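Local coordinates for putative enoyl-CoA hydratase/isomerase (Bordetella parapertussis, PDB 3ISA), which is a putative enoyl-CoA hydratase/isomerase of the crotonase-like family, which probably acts on acyl-CoA thioesters, although its own substrate and reaction are not established, at residues W18-S32 with L54-D68. Numbering follows the deposited sequence.
Sequences WTFTLSRPEKRNALS and LVFAGAGRNFSAGFD
Parallel strands 18-22 and 54-58, the two strands of a beta-alpha-beta unit in the crotonase-like fold, pair through Trp18, Phe20 and Leu22 against Val55, Ala57 and Ala59. Five backbone bonds fix the register; Ala59 N to Leu22 O, nearly straight at 176°, carries it one residue beyond the second strand. On one sheet face the Phe20 and Phe56 rings run alongside, planes 12° apart but slid until they barely overlap, Phe20 CD2 lying over the rim of the Phe56 ring. Leu54 CD2 meets the edge of the Phe20 ring at CE2 (3.9 Å).

Beyond the strands, the loops are stitched through polar atoms. With CG anti to its carbonyl carbon (chi1 -69°), Asn29 directs ND2 to an in-plane lone pair of Ala59 O (2.9 Å), while OD1 accepts from Arg24 N. Arg28 O takes Ala65 N nearly along its axis and Asn62 ND2, which also donates to Arg108 O, from above its plane; Ala65 CB sits centrally over one face of the Arg28 guanidinium. Arg24 NH1 is shared by Ala30 O (2.8 Å) and Asp68 OD2 (2.7 Å), the latter a salt bridge on the anti side of the carboxylate, tilted out of its plane.

Helix 33-48, capped by Ser32 OG at Leu35 N, links the strands and packs against Leu31 and Leu54; strand 9-13 flanks 18-22, strand 100-105 flanks 54-58, and Phe67 rests on helix 77-95.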
# COMPACT_ATOMS: atom_id res chain seq x y z
N TRP D 18 18.65 22.63 -19.93
CA TRP D 18 18.85 23.83 -19.12
C TRP D 18 19.90 23.50 -18.08
O TRP D 18 19.86 22.43 -17.46
CB TRP D 18 17.58 24.27 -18.40
CG TRP D 18 16.55 24.93 -19.26
CD1 TRP D 18 16.46 24.92 -20.63
CD2 TRP D 18 15.42 25.68 -18.79
NE1 TRP D 18 15.35 25.63 -21.04
CE2 TRP D 18 14.69 26.10 -19.93
CE3 TRP D 18 14.96 26.04 -17.52
CZ2 TRP D 18 13.51 26.86 -19.83
CZ3 TRP D 18 13.78 26.78 -17.42
CH2 TRP D 18 13.07 27.19 -18.57
N THR D 19 20.85 24.41 -17.90
CA THR D 19 21.86 24.24 -16.87
C THR D 19 21.60 25.24 -15.74
O THR D 19 21.59 26.46 -15.96
CB THR D 19 23.28 24.39 -17.45
OG1 THR D 19 23.45 23.45 -18.51
CG2 THR D 19 24.36 24.18 -16.36
N PHE D 20 21.40 24.70 -14.56
CA PHE D 20 21.18 25.46 -13.34
C PHE D 20 22.49 25.53 -12.56
O PHE D 20 22.91 24.55 -11.94
CB PHE D 20 20.13 24.76 -12.46
CG PHE D 20 18.76 24.69 -13.08
CD1 PHE D 20 17.82 25.69 -12.85
CD2 PHE D 20 18.40 23.61 -13.88
CE1 PHE D 20 16.54 25.64 -13.42
CE2 PHE D 20 17.11 23.53 -14.46
CZ PHE D 20 16.18 24.56 -14.22
N THR D 21 23.13 26.69 -12.60
CA THR D 21 24.37 26.86 -11.87
C THR D 21 24.10 27.62 -10.58
O THR D 21 23.74 28.81 -10.60
CB THR D 21 25.45 27.59 -12.74
OG1 THR D 21 25.68 26.85 -13.94
CG2 THR D 21 26.77 27.74 -11.96
N LEU D 22 24.26 26.93 -9.44
CA LEU D 22 24.19 27.57 -8.14
C LEU D 22 25.35 28.55 -8.08
O LEU D 22 26.49 28.17 -8.34
CB LEU D 22 24.28 26.55 -7.00
CG LEU D 22 22.99 25.75 -6.72
CD1 LEU D 22 22.59 24.83 -7.89
CD2 LEU D 22 23.15 24.92 -5.45
N SER D 23 25.03 29.80 -7.77
CA SER D 23 25.96 30.90 -7.99
C SER D 23 26.09 31.79 -6.76
O SER D 23 25.88 33.00 -6.81
CB SER D 23 25.52 31.70 -9.22
OG SER D 23 25.61 30.90 -10.40
N ARG D 24 26.44 31.17 -5.64
CA ARG D 24 26.82 31.91 -4.45
C ARG D 24 28.22 31.43 -4.02
O ARG D 24 28.38 30.88 -2.92
CB ARG D 24 25.79 31.74 -3.34
CG ARG D 24 24.36 32.13 -3.74
CD ARG D 24 23.43 31.99 -2.57
NE ARG D 24 23.64 33.05 -1.59
CZ ARG D 24 23.59 32.89 -0.27
NH1 ARG D 24 23.35 31.69 0.27
NH2 ARG D 24 23.78 33.94 0.52
N PRO D 25 29.24 31.63 -4.88
CA PRO D 25 30.53 30.98 -4.61
C PRO D 25 31.31 31.53 -3.40
O PRO D 25 32.25 30.89 -2.96
CB PRO D 25 31.30 31.19 -5.91
CG PRO D 25 30.77 32.48 -6.46
CD PRO D 25 29.29 32.45 -6.11
N GLU D 26 30.91 32.69 -2.87
CA GLU D 26 31.54 33.23 -1.65
C GLU D 26 30.87 32.68 -0.39
O GLU D 26 31.36 32.89 0.72
CB GLU D 26 31.51 34.77 -1.64
CG GLU D 26 32.07 35.44 -2.92
CD GLU D 26 33.48 34.98 -3.26
OE1 GLU D 26 34.42 35.32 -2.49
OE2 GLU D 26 33.67 34.29 -4.29
N LYS D 27 29.74 31.98 -0.58
CA LYS D 27 28.98 31.38 0.51
C LYS D 27 28.86 29.85 0.35
O LYS D 27 27.94 29.24 0.89
CB LYS D 27 27.58 32.01 0.61
CG LYS D 27 27.53 33.43 1.20
CD LYS D 27 27.45 33.41 2.73
CE LYS D 27 27.63 34.81 3.34
NZ LYS D 27 26.47 35.72 3.13
N ARG D 28 29.79 29.25 -0.40
CA ARG D 28 29.86 27.79 -0.65
C ARG D 28 28.57 27.24 -1.28
O ARG D 28 28.18 26.10 -1.04
CB ARG D 28 30.21 27.02 0.63
CG ARG D 28 31.44 27.52 1.38
CD ARG D 28 31.72 26.69 2.64
NE ARG D 28 30.67 26.81 3.64
CZ ARG D 28 30.34 25.85 4.52
NH1 ARG D 28 31.00 24.69 4.53
NH2 ARG D 28 29.37 26.06 5.39
N ASN D 29 27.92 28.10 -2.07
CA ASN D 29 26.65 27.80 -2.73
C ASN D 29 25.56 27.33 -1.76
O ASN D 29 24.74 26.47 -2.09
CB ASN D 29 26.86 26.81 -3.89
CG ASN D 29 27.63 27.43 -5.07
OD1 ASN D 29 27.53 28.64 -5.33
ND2 ASN D 29 28.40 26.62 -5.78
N ALA D 30 25.57 27.92 -0.57
CA ALA D 30 24.63 27.56 0.48
C ALA D 30 23.23 28.03 0.07
O ALA D 30 23.07 29.01 -0.64
CB ALA D 30 25.02 28.16 1.82
N LEU D 31 22.23 27.27 0.52
CA LEU D 31 20.87 27.45 0.10
C LEU D 31 20.17 28.45 0.99
O LEU D 31 19.65 28.10 2.04
CB LEU D 31 20.14 26.10 0.09
CG LEU D 31 20.73 25.05 -0.86
CD1 LEU D 31 19.92 23.75 -0.72
CD2 LEU D 31 20.78 25.54 -2.33
N SER D 32 20.19 29.71 0.56
CA SER D 32 19.35 30.75 1.13
C SER D 32 17.89 30.53 0.71
O SER D 32 17.63 29.81 -0.26
CB SER D 32 19.81 32.12 0.63
OG SER D 32 19.72 32.20 -0.78
N LEU D 54 17.81 18.53 -17.38
CA LEU D 54 18.20 19.55 -16.41
C LEU D 54 19.57 19.21 -15.86
O LEU D 54 19.78 18.10 -15.33
CB LEU D 54 17.21 19.63 -15.24
CG LEU D 54 15.73 19.65 -15.61
CD1 LEU D 54 14.84 19.82 -14.36
CD2 LEU D 54 15.44 20.72 -16.66
N VAL D 55 20.49 20.16 -15.98
CA VAL D 55 21.84 20.01 -15.44
C VAL D 55 22.01 20.90 -14.19
O VAL D 55 21.64 22.09 -14.20
CB VAL D 55 22.93 20.35 -16.50
CG1 VAL D 55 24.34 20.22 -15.89
CG2 VAL D 55 22.77 19.48 -17.74
N PHE D 56 22.54 20.31 -13.12
CA PHE D 56 22.84 21.05 -11.89
C PHE D 56 24.34 21.09 -11.58
O PHE D 56 25.00 20.06 -11.50
CB PHE D 56 22.08 20.46 -10.71
CG PHE D 56 20.59 20.57 -10.84
CD1 PHE D 56 19.92 21.66 -10.30
CD2 PHE D 56 19.85 19.59 -11.52
CE1 PHE D 56 18.55 21.79 -10.42
CE2 PHE D 56 18.45 19.70 -11.65
CZ PHE D 56 17.81 20.81 -11.09
N ALA D 57 24.85 22.31 -11.38
CA ALA D 57 26.28 22.49 -11.10
C ALA D 57 26.46 23.64 -10.13
O ALA D 57 25.52 24.39 -9.88
CB ALA D 57 27.05 22.75 -12.40
N GLY D 58 27.65 23.77 -9.56
CA GLY D 58 27.94 24.87 -8.66
C GLY D 58 29.12 25.68 -9.14
O GLY D 58 30.11 25.12 -9.58
N ALA D 59 28.99 27.01 -9.08
CA ALA D 59 30.10 27.95 -9.34
C ALA D 59 31.12 27.91 -8.19
O ALA D 59 30.76 27.61 -7.06
CB ALA D 59 29.57 29.37 -9.50
N GLY D 60 32.37 28.28 -8.46
CA GLY D 60 33.36 28.33 -7.39
C GLY D 60 33.91 26.96 -7.01
O GLY D 60 34.10 26.12 -7.88
N ARG D 61 34.12 26.75 -5.71
CA ARG D 61 34.87 25.60 -5.17
C ARG D 61 34.04 24.34 -4.92
O ARG D 61 34.60 23.25 -4.72
CB ARG D 61 35.57 26.02 -3.87
CG ARG D 61 36.67 27.08 -4.04
CD ARG D 61 37.15 27.63 -2.69
NE ARG D 61 36.84 29.05 -2.50
CZ ARG D 61 35.92 29.52 -1.66
NH1 ARG D 61 35.21 28.70 -0.90
NH2 ARG D 61 35.73 30.84 -1.57
N ASN D 62 32.71 24.47 -4.90
CA ASN D 62 31.86 23.30 -4.63
C ASN D 62 30.53 23.29 -5.38
O ASN D 62 30.23 24.21 -6.16
CB ASN D 62 31.63 23.11 -3.11
CG ASN D 62 30.55 24.03 -2.54
OD1 ASN D 62 30.21 25.05 -3.14
ND2 ASN D 62 30.02 23.67 -1.37
N PHE D 63 29.74 22.24 -5.14
CA PHE D 63 28.37 22.12 -5.64
C PHE D 63 27.41 22.90 -4.71
O PHE D 63 26.81 23.89 -5.14
CB PHE D 63 28.00 20.62 -5.77
CG PHE D 63 26.59 20.36 -6.24
CD1 PHE D 63 26.28 20.38 -7.60
CD2 PHE D 63 25.57 20.08 -5.32
CE1 PHE D 63 24.97 20.13 -8.04
CE2 PHE D 63 24.27 19.84 -5.74
CZ PHE D 63 23.97 19.87 -7.10
N SER D 64 27.30 22.47 -3.45
CA SER D 64 26.54 23.19 -2.40
C SER D 64 26.83 22.70 -0.98
O SER D 64 26.88 21.48 -0.72
CB SER D 64 25.02 23.11 -2.65
OG SER D 64 24.30 23.71 -1.59
N ALA D 65 26.95 23.65 -0.07
CA ALA D 65 27.05 23.38 1.37
C ALA D 65 25.68 23.24 2.05
O ALA D 65 25.62 23.15 3.28
CB ALA D 65 27.89 24.45 2.06
N GLY D 66 24.60 23.20 1.27
CA GLY D 66 23.27 22.97 1.84
C GLY D 66 22.69 24.21 2.50
O GLY D 66 23.03 25.30 2.12
N PHE D 67 21.84 24.02 3.51
CA PHE D 67 21.13 25.11 4.18
C PHE D 67 22.08 26.25 4.61
O PHE D 67 23.11 26.01 5.24
CB PHE D 67 20.40 24.54 5.40
CG PHE D 67 19.41 25.48 6.03
CD1 PHE D 67 18.08 25.48 5.61
CD2 PHE D 67 19.78 26.32 7.09
CE1 PHE D 67 17.14 26.32 6.20
CE2 PHE D 67 18.83 27.18 7.70
CZ PHE D 67 17.51 27.16 7.25
N ASP D 68 21.74 27.47 4.21
CA ASP D 68 22.51 28.65 4.61
C ASP D 68 22.20 29.02 6.06
O ASP D 68 21.12 29.57 6.36
CB ASP D 68 22.23 29.83 3.66
CG ASP D 68 23.27 30.95 3.82
OD1 ASP D 68 23.99 30.92 4.84
OD2 ASP D 68 23.38 31.83 2.94
O HOH W 1 24.15 34.33 3.61
O HOH W 2 34.00 29.19 -4.19
O HOH W 3 32.84 29.75 -0.63